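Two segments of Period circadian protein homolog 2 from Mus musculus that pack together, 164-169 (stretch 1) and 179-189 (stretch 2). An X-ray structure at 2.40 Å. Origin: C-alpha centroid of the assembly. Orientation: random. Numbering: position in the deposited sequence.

Stretch 1 164-169: KRIFTT
Stretch 2 179-189: AVDERAVPLLG

Residues 166-169 form a strand, with phi/psi running from -121/130 at Ile 166 to -135/149 at Thr 169. The second stretch enters as strand 179-180, turns, and becomes a helix ending at Leu 188. Register is set by an antiparallel, non-hydrogen-bonded bridge between Thr 169 and Val 180 (CA to CA 4.6 Å), whose side chains share one sheet face, Thr 169 with chi1 59° (p) and Val 180 with chi1 -174° (t). Next to it, Asp 181 N donates to Thr 168 O at 3.1 Å and a nearly straight 171°.

Asp 181 supplies the reciprocal bond through its side chain. Its CB points toward the strand, and chi1 83° (p) with chi2 -49° brings Asp 181 OD1 to 2.6 Å from Thr 168 N, with an N-H...O angle of 163°. The other oxygen, Asp 181 OD2, accepts from Arg 183 NE at 2.9 Å in a salt bridge, so one carboxylate ties the strand to the turn. Asp 181 also begins a type I turn ending at Ala 184, where Ala 184 N reaches Asp 181 O at 2.9 Å; Glu 182 (-51/-31) and Arg 183 (-67/-16) occupy its central positions.

Arg 183 adopts m, t, m for chi1 to chi3, with chi4 -177°, and extends across the strand, near Ile 166 and Thr 168. One guanidinium face covers Ile 166 O and Phe 167 N, while Thr 168 CG2 lies near its plane, 3.5 Å from Arg 183 NH2; Thr 168 has chi1 74° (p), with Thr 168 OG1 3.5 Å from Asp 181 CB. Although Arg 183 NE is 3.0 Å from Ile 166 O, the angle is too poor for a hydrogen bond. Ile 166 (m, t) leads its side-chain end away from the second stretch, yet Ile 166 CG2 remains 3.7 Å from Arg 183 NH2.

The axes of the strand and helix approach to 8.2 Å, with N-to-C directions 106° apart. Phe 167, buried, fills the space between them: chi1 70° (p) and chi2 -82° place Phe 167 CD2 3.4 Å from Ala 184 CB, Phe 167 CD1 3.8 Å from Leu 187 CD1, and Phe 167 CE2 3.9 Å from Leu 188 CD1. Ala 184 has no side chain beyond CB, consistent with a Phe 167-Ala 184 CA separation of only 4.9 Å. Both leucines point toward the strand in the m, t rotamer. Leu 187 also extends to Arg 165 (chi1 -46°, m), with Leu 187 CD2 3.8 Å from Arg 165 CB. Val 185, with chi1 179° (t), points away.

Gly 189 leaves helical geometry at phi 98°, psi -18°, where a CB would jam against the preceding carbonyl; Gly 189 N still donates to Val 185 O at 2.9 Å.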

# COMPACT_ATOMS: atom_id res chain seq x y z
N LYS A 164 -26.12 4.33 -8.42
CA LYS A 164 -25.27 3.97 -7.29
C LYS A 164 -24.08 3.11 -7.68
O LYS A 164 -23.42 2.54 -6.82
CB LYS A 164 -26.10 3.27 -6.23
CG LYS A 164 -27.29 4.10 -5.74
CD LYS A 164 -27.97 3.44 -4.54
CE LYS A 164 -29.17 4.24 -4.04
NZ LYS A 164 -29.70 3.68 -2.76
N ARG A 165 -23.80 3.02 -8.98
CA ARG A 165 -22.67 2.25 -9.46
C ARG A 165 -21.50 3.21 -9.43
O ARG A 165 -21.03 3.67 -10.46
CB ARG A 165 -22.93 1.75 -10.89
CG ARG A 165 -24.32 1.17 -11.01
CD ARG A 165 -24.39 -0.06 -11.87
NE ARG A 165 -24.35 0.25 -13.29
CZ ARG A 165 -24.89 -0.52 -14.23
NH1 ARG A 165 -25.54 -1.63 -13.91
NH2 ARG A 165 -24.78 -0.17 -15.51
N ILE A 166 -21.07 3.51 -8.22
CA ILE A 166 -19.98 4.45 -7.96
C ILE A 166 -18.83 3.81 -7.21
O ILE A 166 -19.03 3.16 -6.18
CB ILE A 166 -20.51 5.64 -7.12
CG1 ILE A 166 -21.65 6.33 -7.87
CG2 ILE A 166 -19.37 6.63 -6.79
CD1 ILE A 166 -22.28 7.47 -7.09
N PHE A 167 -17.63 4.00 -7.72
CA PHE A 167 -16.44 3.49 -7.04
C PHE A 167 -15.32 4.53 -7.18
O PHE A 167 -15.37 5.38 -8.07
CB PHE A 167 -16.01 2.14 -7.60
CG PHE A 167 -15.45 2.21 -8.98
CD1 PHE A 167 -16.29 2.25 -10.08
CD2 PHE A 167 -14.08 2.22 -9.17
CE1 PHE A 167 -15.77 2.29 -11.38
CE2 PHE A 167 -13.54 2.26 -10.45
CZ PHE A 167 -14.38 2.29 -11.56
N THR A 168 -14.33 4.47 -6.31
CA THR A 168 -13.22 5.41 -6.39
C THR A 168 -11.87 4.73 -6.54
O THR A 168 -11.70 3.57 -6.18
CB THR A 168 -13.15 6.32 -5.15
OG1 THR A 168 -12.64 5.57 -4.05
CG2 THR A 168 -14.54 6.85 -4.78
N THR A 169 -10.91 5.46 -7.09
CA THR A 169 -9.57 4.97 -7.28
C THR A 169 -8.62 6.06 -6.83
O THR A 169 -8.93 7.26 -6.94
CB THR A 169 -9.27 4.66 -8.75
OG1 THR A 169 -9.44 5.86 -9.51
CG2 THR A 169 -10.20 3.59 -9.27
N ALA A 179 -4.86 2.45 -4.24
CA ALA A 179 -5.99 1.79 -3.63
C ALA A 179 -7.18 1.88 -4.56
O ALA A 179 -7.23 2.74 -5.44
CB ALA A 179 -6.33 2.44 -2.31
N VAL A 180 -8.11 0.96 -4.36
CA VAL A 180 -9.35 0.89 -5.10
C VAL A 180 -10.35 0.62 -3.99
O VAL A 180 -10.10 -0.23 -3.13
CB VAL A 180 -9.35 -0.29 -6.08
CG1 VAL A 180 -10.58 -0.23 -6.93
CG2 VAL A 180 -8.10 -0.25 -6.95
N ASP A 181 -11.46 1.35 -3.97
CA ASP A 181 -12.41 1.13 -2.89
C ASP A 181 -13.27 -0.09 -3.14
O ASP A 181 -13.44 -0.55 -4.27
CB ASP A 181 -13.25 2.39 -2.64
CG ASP A 181 -14.41 2.51 -3.57
OD1 ASP A 181 -14.22 2.36 -4.79
OD2 ASP A 181 -15.53 2.76 -3.08
N GLU A 182 -13.80 -0.64 -2.05
CA GLU A 182 -14.61 -1.85 -2.12
C GLU A 182 -15.74 -1.88 -3.13
O GLU A 182 -16.07 -2.95 -3.64
CB GLU A 182 -15.16 -2.19 -0.74
CG GLU A 182 -14.10 -2.60 0.26
CD GLU A 182 -14.67 -3.24 1.51
OE1 GLU A 182 -13.88 -3.59 2.42
OE2 GLU A 182 -15.91 -3.42 1.58
N ARG A 183 -16.34 -0.74 -3.41
CA ARG A 183 -17.46 -0.69 -4.35
C ARG A 183 -17.01 -1.03 -5.76
O ARG A 183 -17.83 -1.35 -6.62
CB ARG A 183 -18.11 0.70 -4.33
CG ARG A 183 -18.65 1.11 -2.96
CD ARG A 183 -19.26 2.52 -2.98
NE ARG A 183 -18.29 3.55 -3.32
CZ ARG A 183 -18.56 4.86 -3.35
NH1 ARG A 183 -19.78 5.29 -3.06
NH2 ARG A 183 -17.62 5.73 -3.67
N ALA A 184 -15.70 -0.98 -5.98
CA ALA A 184 -15.13 -1.27 -7.29
C ALA A 184 -15.09 -2.75 -7.65
O ALA A 184 -15.25 -3.11 -8.82
CB ALA A 184 -13.72 -0.69 -7.38
N VAL A 185 -14.88 -3.61 -6.65
CA VAL A 185 -14.81 -5.04 -6.94
C VAL A 185 -16.02 -5.52 -7.73
O VAL A 185 -15.88 -6.14 -8.78
CB VAL A 185 -14.66 -5.87 -5.65
CG1 VAL A 185 -14.60 -7.34 -6.00
CG2 VAL A 185 -13.38 -5.47 -4.91
N PRO A 186 -17.24 -5.23 -7.25
CA PRO A 186 -18.43 -5.67 -7.97
C PRO A 186 -18.62 -5.00 -9.34
O PRO A 186 -19.30 -5.53 -10.22
CB PRO A 186 -19.57 -5.33 -7.01
CG PRO A 186 -18.92 -5.42 -5.68
CD PRO A 186 -17.60 -4.73 -5.91
N LEU A 187 -18.03 -3.82 -9.53
CA LEU A 187 -18.20 -3.14 -10.82
C LEU A 187 -17.07 -3.39 -11.81
O LEU A 187 -17.21 -3.07 -12.99
CB LEU A 187 -18.37 -1.63 -10.59
CG LEU A 187 -19.60 -1.18 -9.79
CD1 LEU A 187 -19.46 0.27 -9.41
CD2 LEU A 187 -20.86 -1.39 -10.62
N LEU A 188 -15.96 -3.97 -11.35
CA LEU A 188 -14.83 -4.22 -12.24
C LEU A 188 -14.43 -5.67 -12.42
O LEU A 188 -13.94 -6.05 -13.48
CB LEU A 188 -13.61 -3.44 -11.75
CG LEU A 188 -13.72 -1.92 -11.75
CD1 LEU A 188 -12.39 -1.35 -11.32
CD2 LEU A 188 -14.12 -1.40 -13.13
N GLY A 189 -14.65 -6.50 -11.41
CA GLY A 189 -14.27 -7.89 -11.53
C GLY A 189 -12.92 -8.18 -10.89
O GLY A 189 -12.59 -9.34 -10.60